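Local coordinates for Tat (Twin-arginine translocation) pathway signal sequence containing protein (Mycobacterium tuberculosis, PDB 5IMU) that is of unknown function, its C-terminal part joining an alpha-helix bundle to an alpha/beta/alpha sandwich that holds a potassium ion, at residues Arg30-Ala35 with Ala91-Thr96; Ser116-Val121 with His209-Ala214; Ser137-Ala142 with Met190-Ile195. All coordinates share one frame; numbering follows the deposited sequence.

In the fold
Contact 1 joins strand 33-37 to strand 88-92 of the four-stranded sheet. Contacts 2 and 3 lie on the other side of the chain's centre, among helices. Contact 1 is partly buried and is held largely by hydrogen bonds between backbones, with a serine hydroxyl and waters where the strands end. No hydrogen bond crosses contact 2 or contact 3; both rest on apolar side chains. Contact 2 sets a loop against helix 203-216 and is partly buried. Contact 3 is buried and sets the start of helix 140-151, with the residues before it, against helix 183-199. Helices 183-199 and 203-216 follow each other in the chain and touch, for example through Tyr213 and Leu191.

Contact 1 (Arg30-Ala35 with Ala91-Thr96); sequences RISWAA and AHESNT
Trp33 and His92 form an antiparallel hydrogen-bonded pair. Trp33 N donates a hydrogen bond to His92 O at 3.0 Å, and His92 N donates one to Trp33 O at 2.9 Å. The first donor lies in the plane of its carbonyl; the second is tilted 33° from it. Ala34 and Ala91 follow as a non-hydrogen-bonded pair, their CB atoms 4.1 Å apart.

Beyond the strand ends, Ser32 takes over the bonding. Its OG, set beside the backbone N, accepts from Ser94 N at 3.1 Å, and the N-H...O angle of 143° shows a bent bond. A water also binds Ser32 OG and is weakly bonded to Glu93 OE2. Another water donates to Arg30 O and accepts from Asn95 ND2, bridging the two segments.

His92 CD2 meets Trp33 CD1 at 3.9 Å, at the edge of the indole. The two rings are oblique, with planes at 47°. Both ring N-H groups have outside acceptors: Trp33 NE1 bonds Glu28 O, and His92 NE2 bonds Pro29 O. The guanidinium of Arg30 makes salt bridges with Glu28 and Glu172.

The arrangement is an antiparallel strand pair at the edge of the sheet; strand 88-92 then leads into a type II beta turn, Glu93-Thr96.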
loop_
_atom_site.group_PDB
_atom_site.type_symbol
_atom_site.label_atom_id
_atom_site.label_comp_id
_atom_site.label_asym_id
_atom_site.label_seq_id
_atom_site.Cartn_x
_atom_site.Cartn_y
_atom_site.Cartn_z
ATOM N N ARG A 30 1.995 13.395 1.903
ATOM C CA ARG A 30 2.878 13.456 3.059
ATOM C C ARG A 30 3.992 12.417 3.025
ATOM O O ARG A 30 4.856 12.437 3.908
ATOM C CB ARG A 30 2.056 13.300 4.344
ATOM C CG ARG A 30 1.037 14.415 4.555
ATOM C CD ARG A 30 0.156 14.152 5.770
ATOM N NE ARG A 30 -0.850 13.126 5.510
ATOM C CZ ARG A 30 -1.729 12.695 6.409
ATOM N NH1 ARG A 30 -1.725 13.198 7.637
ATOM N NH2 ARG A 30 -2.610 11.760 6.083
ATOM N N ILE A 31 4.005 11.521 2.036
ATOM C CA ILE A 31 5.046 10.510 1.907
ATOM C C ILE A 31 5.625 10.577 0.500
ATOM O O ILE A 31 5.011 11.111 -0.426
ATOM C CB ILE A 31 4.525 9.090 2.206
ATOM C CG1 ILE A 31 3.500 8.665 1.155
ATOM C CG2 ILE A 31 3.922 9.027 3.603
ATOM C CD1 ILE A 31 2.841 7.331 1.458
ATOM N N SER A 32 6.824 10.016 0.347
ATOM C CA SER A 32 7.527 10.063 -0.929
ATOM C C SER A 32 7.092 8.916 -1.832
ATOM O O SER A 32 6.839 7.801 -1.366
ATOM C CB SER A 32 9.041 10.007 -0.711
ATOM O OG SER A 32 9.503 11.187 -0.078
ATOM N N TRP A 33 7.009 9.199 -3.133
ATOM C CA TRP A 33 6.597 8.229 -4.136
ATOM C C TRP A 33 7.590 8.222 -5.289
ATOM O O TRP A 33 8.295 9.205 -5.527
ATOM C CB TRP A 33 5.203 8.546 -4.704
ATOM C CG TRP A 33 4.079 8.547 -3.709
ATOM C CD1 TRP A 33 3.623 9.612 -2.987
ATOM C CD2 TRP A 33 3.241 7.439 -3.360
ATOM N NE1 TRP A 33 2.564 9.232 -2.197
ATOM C CE2 TRP A 33 2.309 7.902 -2.409
ATOM C CE3 TRP A 33 3.191 6.097 -3.754
ATOM C CZ2 TRP A 33 1.342 7.073 -1.846
ATOM C CZ3 TRP A 33 2.228 5.276 -3.193
ATOM C CH2 TRP A 33 1.317 5.767 -2.251
ATOM N N ALA A 34 7.619 7.109 -6.020
ATOM C CA ALA A 34 8.391 7.024 -7.252
ATOM C C ALA A 34 7.776 5.974 -8.164
ATOM O O ALA A 34 7.184 4.996 -7.700
ATOM C CB ALA A 34 9.862 6.687 -6.986
ATOM N N ALA A 35 7.922 6.188 -9.470
ATOM C CA ALA A 35 7.501 5.225 -10.475
ATOM C C ALA A 35 8.573 5.107 -11.548
ATOM O O ALA A 35 9.231 6.088 -11.901
ATOM C CB ALA A 35 6.163 5.610 -11.115
ATOM N N ALA A 91 9.396 10.953 -9.568
ATOM C CA ALA A 91 9.271 10.864 -8.120
ATOM C C ALA A 91 8.527 12.071 -7.565
ATOM O O ALA A 91 8.279 13.062 -8.257
ATOM C CB ALA A 91 10.644 10.730 -7.452
ATOM N N HIS A 92 8.172 11.959 -6.285
ATOM C CA HIS A 92 7.533 13.009 -5.506
ATOM C C HIS A 92 8.146 12.984 -4.116
ATOM O O HIS A 92 8.170 11.932 -3.473
ATOM C CB HIS A 92 6.014 12.792 -5.427
ATOM C CG HIS A 92 5.341 13.548 -4.320
ATOM N ND1 HIS A 92 4.848 14.825 -4.480
ATOM C CD2 HIS A 92 5.061 13.195 -3.042
ATOM C CE1 HIS A 92 4.301 15.230 -3.347
ATOM N NE2 HIS A 92 4.419 14.260 -2.458
ATOM N N GLU A 93 8.662 14.121 -3.666
ATOM C CA GLU A 93 9.200 14.222 -2.318
ATOM C C GLU A 93 8.077 14.576 -1.355
ATOM O O GLU A 93 7.209 15.394 -1.673
ATOM C CB GLU A 93 10.314 15.268 -2.242
ATOM C CG GLU A 93 11.008 15.349 -0.880
ATOM C CD GLU A 93 11.801 14.095 -0.531
ATOM O OE1 GLU A 93 12.083 13.284 -1.439
ATOM O OE2 GLU A 93 12.146 13.923 0.657
ATOM N N SER A 94 8.101 13.946 -0.181
ATOM C CA SER A 94 7.046 14.128 0.806
ATOM C C SER A 94 6.822 15.605 1.107
ATOM O O SER A 94 7.776 16.366 1.296
ATOM C CB SER A 94 7.399 13.375 2.090
ATOM O OG SER A 94 8.607 13.857 2.651
ATOM N N ASN A 95 5.546 16.000 1.119
ATOM C CA ASN A 95 5.047 17.332 1.464
ATOM C C ASN A 95 5.209 18.353 0.343
ATOM O O ASN A 95 4.928 19.541 0.554
ATOM C CB ASN A 95 5.686 17.865 2.752
ATOM C CG ASN A 95 5.359 17.005 3.959
ATOM O OD1 ASN A 95 4.204 16.634 4.171
ATOM N ND2 ASN A 95 6.371 16.684 4.756
ATOM N N THR A 96 5.647 17.934 -0.843
ATOM C CA THR A 96 5.559 18.796 -2.014
ATOM C C THR A 96 4.099 18.966 -2.421
ATOM O O THR A 96 3.309 18.020 -2.360
ATOM C CB THR A 96 6.367 18.203 -3.174
ATOM O OG1 THR A 96 7.753 18.145 -2.815
ATOM C CG2 THR A 96 6.212 19.041 -4.442
HETATM O O HOH W 1 5.578 14.096 5.845
HETATM O O HOH W 2 10.928 11.171 2.373
#

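Contact 2 (Ser116-Val121 with His209-Ala214); sequences SAIPKV and HLAWYA
Ile118 has CG1 anti to its carbonyl carbon (chi1 -56°) and CG2 anti to its backbone N, and CD1 is anti to CA (chi2 169°). The two branches therefore reach different residues of helix 203-216. CG2 meets Ala211 CB at 3.9 Å. CD1 goes to the indole of Trp212, 4.0 Å from NE1. It also lies near CD1 of that ring. The approach is oblique to the ring, while the two side chains as a whole cross at about a right angle.

Val121 also divides its methyls. CG2 comes to 4.0 Å from Ala211 CB. CG1 is anti to the backbone N (chi1 165°) and approaches Leu210 CD1 more loosely, at 4.3 Å. Ala211 CB thus touches a methyl from each of Ile118 and Val121. The backbones come nearest at Val121 and Ala211, with CA atoms 6.6 Å apart, where the helix residue is a small alanine.

These contacts are apolar, and no hydrogen bond joins the two segments. The loop backbone is tied to the same helix one turn earlier. There the amide of Asn207 bonds at both ends, to Pro119 O through ND2 and to Val121 N through OD1.

Segment 116-121 lies in the loop between helix 111-115 and helix 124-133, along one side of helix 203-216. Leu210 continues the packing onto Phe124 and Thr127 of helix 124-133. Trp212 meets the rings of Tyr208 and Trp54. On another side of helix 203-216, His209 and Tyr213 pack against helix 183-199.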
loop_
_atom_site.group_PDB
_atom_site.type_symbol
_atom_site.label_atom_id
_atom_site.label_comp_id
_atom_site.label_asym_id
_atom_site.label_seq_id
_atom_site.Cartn_x
_atom_site.Cartn_y
_atom_site.Cartn_z
ATOM N N SER A 116 -3.258 -7.984 -6.291
ATOM C CA SER A 116 -3.630 -9.394 -6.336
ATOM C C SER A 116 -2.492 -10.305 -6.789
ATOM O O SER A 116 -2.723 -11.497 -7.012
ATOM C CB SER A 116 -4.830 -9.600 -7.263
ATOM O OG SER A 116 -5.980 -8.931 -6.781
ATOM N N ALA A 117 -1.276 -9.781 -6.929
ATOM C CA ALA A 117 -0.173 -10.561 -7.480
ATOM C C ALA A 117 0.473 -11.499 -6.467
ATOM O O ALA A 117 1.343 -12.290 -6.850
ATOM C CB ALA A 117 0.888 -9.626 -8.066
ATOM N N ILE A 118 0.079 -11.442 -5.199
ATOM C CA ILE A 118 0.697 -12.261 -4.159
ATOM C C ILE A 118 -0.043 -13.587 -4.052
ATOM O O ILE A 118 -1.280 -13.597 -3.971
ATOM C CB ILE A 118 0.705 -11.535 -2.805
ATOM C CG1 ILE A 118 1.412 -10.185 -2.928
ATOM C CG2 ILE A 118 1.366 -12.397 -1.734
ATOM C CD1 ILE A 118 1.240 -9.300 -1.719
ATOM N N PRO A 119 0.662 -14.720 -4.048
ATOM C CA PRO A 119 -0.009 -16.005 -3.823
ATOM C C PRO A 119 -0.755 -16.012 -2.495
ATOM O O PRO A 119 -0.401 -15.297 -1.554
ATOM C CB PRO A 119 1.146 -17.014 -3.823
ATOM C CG PRO A 119 2.242 -16.345 -4.586
ATOM C CD PRO A 119 2.104 -14.878 -4.303
ATOM N N LYS A 120 -1.804 -16.828 -2.435
ATOM C CA LYS A 120 -2.589 -16.948 -1.214
ATOM C C LYS A 120 -1.708 -17.410 -0.060
ATOM O O LYS A 120 -0.998 -18.415 -0.165
ATOM C CB LYS A 120 -3.746 -17.924 -1.428
ATOM C CG LYS A 120 -4.692 -18.055 -0.243
ATOM C CD LYS A 120 -5.944 -18.835 -0.629
ATOM C CE LYS A 120 -6.755 -19.262 0.587
ATOM N NZ LYS A 120 -7.079 -18.124 1.491
ATOM N N VAL A 121 -1.746 -16.653 1.039
ATOM C CA VAL A 121 -0.991 -17.014 2.231
ATOM C C VAL A 121 -1.446 -18.380 2.728
ATOM O O VAL A 121 -2.637 -18.715 2.689
ATOM C CB VAL A 121 -1.168 -15.930 3.308
ATOM C CG1 VAL A 121 -0.723 -16.431 4.677
ATOM C CG2 VAL A 121 -0.400 -14.673 2.925
ATOM N N HIS A 209 -2.640 -7.506 2.516
ATOM C CA HIS A 209 -2.206 -6.838 3.738
ATOM C C HIS A 209 -1.597 -7.826 4.727
ATOM O O HIS A 209 -0.639 -7.491 5.433
ATOM C CB HIS A 209 -3.379 -6.089 4.368
ATOM C CG HIS A 209 -3.815 -4.892 3.584
ATOM N ND1 HIS A 209 -2.977 -3.831 3.319
ATOM C CD2 HIS A 209 -5.001 -4.591 3.003
ATOM C CE1 HIS A 209 -3.628 -2.925 2.611
ATOM N NE2 HIS A 209 -4.858 -3.362 2.405
ATOM N N LEU A 210 -2.133 -9.046 4.790
ATOM C CA LEU A 210 -1.576 -10.048 5.695
ATOM C C LEU A 210 -0.173 -10.462 5.267
ATOM O O LEU A 210 0.711 -10.644 6.113
ATOM C CB LEU A 210 -2.493 -11.270 5.754
ATOM C CG LEU A 210 -2.737 -11.949 7.106
ATOM C CD1 LEU A 210 -2.831 -13.461 6.933
ATOM C CD2 LEU A 210 -1.684 -11.583 8.144
ATOM N N ALA A 211 0.048 -10.629 3.961
ATOM C CA ALA A 211 1.379 -10.981 3.477
ATOM C C ALA A 211 2.389 -9.891 3.808
ATOM O O ALA A 211 3.510 -10.181 4.241
ATOM C CB ALA A 211 1.341 -11.239 1.970
ATOM N N TRP A 212 2.006 -8.628 3.620
ATOM C CA TRP A 212 2.914 -7.535 3.940
ATOM C C TRP A 212 3.130 -7.399 5.441
ATOM O O TRP A 212 4.199 -6.954 5.872
ATOM C CB TRP A 212 2.390 -6.228 3.350
ATOM C CG TRP A 212 2.850 -6.016 1.943
ATOM C CD1 TRP A 212 2.129 -6.213 0.802
ATOM C CD2 TRP A 212 4.151 -5.584 1.531
ATOM N NE1 TRP A 212 2.902 -5.920 -0.300
ATOM C CE2 TRP A 212 4.148 -5.532 0.123
ATOM C CE3 TRP A 212 5.317 -5.231 2.216
ATOM C CZ2 TRP A 212 5.267 -5.140 -0.612
ATOM C CZ3 TRP A 212 6.427 -4.842 1.486
ATOM C CH2 TRP A 212 6.396 -4.800 0.087
ATOM N N TYR A 213 2.135 -7.768 6.250
ATOM C CA TYR A 213 2.327 -7.749 7.697
ATOM C C TYR A 213 3.454 -8.688 8.113
ATOM O O TYR A 213 4.249 -8.359 9.001
ATOM C CB TYR A 213 1.028 -8.125 8.415
ATOM C CG TYR A 213 1.184 -8.212 9.920
ATOM C CD1 TYR A 213 1.126 -7.071 10.706
ATOM C CD2 TYR A 213 1.398 -9.433 10.549
ATOM C CE1 TYR A 213 1.274 -7.141 12.080
ATOM C CE2 TYR A 213 1.549 -9.513 11.923
ATOM C CZ TYR A 213 1.484 -8.365 12.682
ATOM O OH TYR A 213 1.632 -8.443 14.047
ATOM N N ALA A 214 3.541 -9.858 7.473
ATOM C CA ALA A 214 4.528 -10.858 7.873
ATOM C C ALA A 214 5.951 -10.372 7.626
ATOM O O ALA A 214 6.828 -10.542 8.481
ATOM C CB ALA A 214 4.276 -12.170 7.131
#

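Contact 3 (Ser137-Ala142 with Met190-Ile195); sequences SLPRIA and MLLAAI
Leu138 and Pro139 lead into helix 140-151, with Pro139 at its N-cap, and the backbone comes nearest to helix 183-199 at Ala142 and Leu192, whose CA atoms are 6.9 Å apart. The contact is made by methyl and methylene groups, and no hydrogen bond crosses it.

Leu192 has the central place. Its CG is anti to the carbonyl carbon (chi1 -60°), and the CD2 branch does the touching. Ala142 CB lies 3.8 Å from this methyl. The Pro139 ring comes to the same methyl tip to tip, with CG at 4.1 Å and CD at a similar distance. One methyl of Leu192 thus touches both the residue at the N-cap position and a residue of the first turn.

Ile195, three residues farther along helix 183-199, adds a looser contact. Its CD1 is 4.2 Å from Ala142 CB. Ala142 therefore faces two residues of the opposing helix through a single carbon. Before the proline, Leu138 CD2 meets Leu191 CD1 at 3.8 Å. These two side chains cross at about a right angle.

Helix 157-177 borders the same interface: Ile141 packs on Leu162, Leu192 on Ile167 and Ile195 on Leu163. Leu138 touches Val132 and Leu191 touches Ala131 of helix 124-133. Leu191 also packs on Tyr213 of helix 203-216. The start of helix 140-151 is thus set against helix 183-199, with helices 124-133 and 157-177 as further neighbours in the bundle.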
loop_
_atom_site.group_PDB
_atom_site.type_symbol
_atom_site.label_atom_id
_atom_site.label_comp_id
_atom_site.label_asym_id
_atom_site.label_seq_id
_atom_site.Cartn_x
_atom_site.Cartn_y
_atom_site.Cartn_z
ATOM N N SER A 137 -0.491 -4.287 20.888
ATOM C CA SER A 137 -0.828 -2.891 20.635
ATOM C C SER A 137 -2.150 -2.697 19.899
ATOM O O SER A 137 -2.571 -1.549 19.715
ATOM C CB SER A 137 0.302 -2.223 19.845
ATOM O OG SER A 137 0.583 -2.945 18.656
ATOM N N LEU A 138 -2.816 -3.774 19.488
ATOM C CA LEU A 138 -4.042 -3.652 18.711
ATOM C C LEU A 138 -5.179 -3.091 19.568
ATOM O O LEU A 138 -5.210 -3.296 20.784
ATOM C CB LEU A 138 -4.452 -5.013 18.154
ATOM C CG LEU A 138 -4.322 -5.348 16.663
ATOM C CD1 LEU A 138 -3.404 -4.389 15.919
ATOM C CD2 LEU A 138 -3.853 -6.787 16.496
ATOM N N PRO A 139 -6.130 -2.386 18.956
ATOM C CA PRO A 139 -7.302 -1.922 19.707
ATOM C C PRO A 139 -8.281 -3.058 19.964
ATOM O O PRO A 139 -8.203 -4.133 19.366
ATOM C CB PRO A 139 -7.913 -0.858 18.789
ATOM C CG PRO A 139 -7.532 -1.305 17.419
ATOM C CD PRO A 139 -6.155 -1.918 17.558
ATOM N N ARG A 140 -9.229 -2.790 20.869
ATOM C CA ARG A 140 -10.169 -3.826 21.292
ATOM C C ARG A 140 -10.982 -4.364 20.118
ATOM O O ARG A 140 -11.315 -5.555 20.082
ATOM C CB ARG A 140 -11.091 -3.280 22.387
ATOM C CG ARG A 140 -12.224 -4.223 22.783
ATOM C CD ARG A 140 -13.048 -3.671 23.942
ATOM N NE ARG A 140 -12.349 -3.792 25.220
ATOM C CZ ARG A 140 -12.750 -3.219 26.351
ATOM N NH1 ARG A 140 -13.844 -2.471 26.366
ATOM N NH2 ARG A 140 -12.052 -3.387 27.467
ATOM N N ILE A 141 -11.304 -3.508 19.143
ATOM C CA ILE A 141 -12.134 -3.946 18.024
ATOM C C ILE A 141 -11.457 -5.067 17.248
ATOM O O ILE A 141 -12.127 -5.972 16.737
ATOM C CB ILE A 141 -12.485 -2.753 17.110
ATOM C CG1 ILE A 141 -13.458 -3.192 16.018
ATOM C CG2 ILE A 141 -11.229 -2.147 16.486
ATOM C CD1 ILE A 141 -14.802 -3.642 16.541
ATOM N N ALA A 142 -10.125 -5.044 17.161
ATOM C CA ALA A 142 -9.414 -6.098 16.446
ATOM C C ALA A 142 -9.562 -7.436 17.157
ATOM O O ALA A 142 -9.820 -8.462 16.520
ATOM C CB ALA A 142 -7.937 -5.728 16.290
ATOM N N MET A 190 -1.547 -2.503 8.995
ATOM C CA MET A 190 -1.720 -3.583 8.027
ATOM C C MET A 190 -2.721 -4.625 8.518
ATOM O O MET A 190 -3.575 -5.082 7.749
ATOM C CB MET A 190 -0.372 -4.241 7.732
ATOM C CG MET A 190 0.608 -3.360 6.972
ATOM S SD MET A 190 2.276 -4.046 6.968
ATOM C CE MET A 190 3.101 -2.933 5.835
ATOM N N LEU A 191 -2.623 -5.023 9.791
ATOM C CA LEU A 191 -3.543 -6.026 10.321
ATOM C C LEU A 191 -4.979 -5.515 10.334
ATOM O O LEU A 191 -5.910 -6.252 9.988
ATOM C CB LEU A 191 -3.120 -6.445 11.729
ATOM C CG LEU A 191 -2.186 -7.648 11.876
ATOM C CD1 LEU A 191 -1.987 -7.982 13.350
ATOM C CD2 LEU A 191 -2.711 -8.857 11.113
ATOM N N LEU A 192 -5.181 -4.260 10.741
ATOM C CA LEU A 192 -6.524 -3.692 10.713
ATOM C C LEU A 192 -7.054 -3.606 9.286
ATOM O O LEU A 192 -8.245 -3.841 9.043
ATOM C CB LEU A 192 -6.524 -2.313 11.370
ATOM C CG LEU A 192 -6.096 -2.250 12.838
ATOM C CD1 LEU A 192 -5.942 -0.805 13.294
ATOM C CD2 LEU A 192 -7.085 -2.992 13.728
ATOM N N ALA A 193 -6.182 -3.272 8.329
ATOM C CA ALA A 193 -6.599 -3.194 6.932
ATOM C C ALA A 193 -7.025 -4.560 6.410
ATOM O O ALA A 193 -7.960 -4.663 5.608
ATOM C CB ALA A 193 -5.470 -2.622 6.075
ATOM N N ALA A 194 -6.346 -5.622 6.854
ATOM C CA ALA A 194 -6.728 -6.965 6.436
ATOM C C ALA A 194 -8.108 -7.334 6.964
ATOM O O ALA A 194 -8.911 -7.946 6.251
ATOM C CB ALA A 194 -5.682 -7.979 6.906
ATOM N N ILE A 195 -8.405 -6.959 8.212
ATOM C CA ILE A 195 -9.712 -7.259 8.788
ATOM C C ILE A 195 -10.816 -6.536 8.025
ATOM O O ILE A 195 -11.869 -7.116 7.734
ATOM C CB ILE A 195 -9.733 -6.903 10.287
ATOM C CG1 ILE A 195 -8.740 -7.778 11.056
ATOM C CG2 ILE A 195 -11.130 -7.071 10.859
ATOM C CD1 ILE A 195 -8.559 -7.364 12.500
#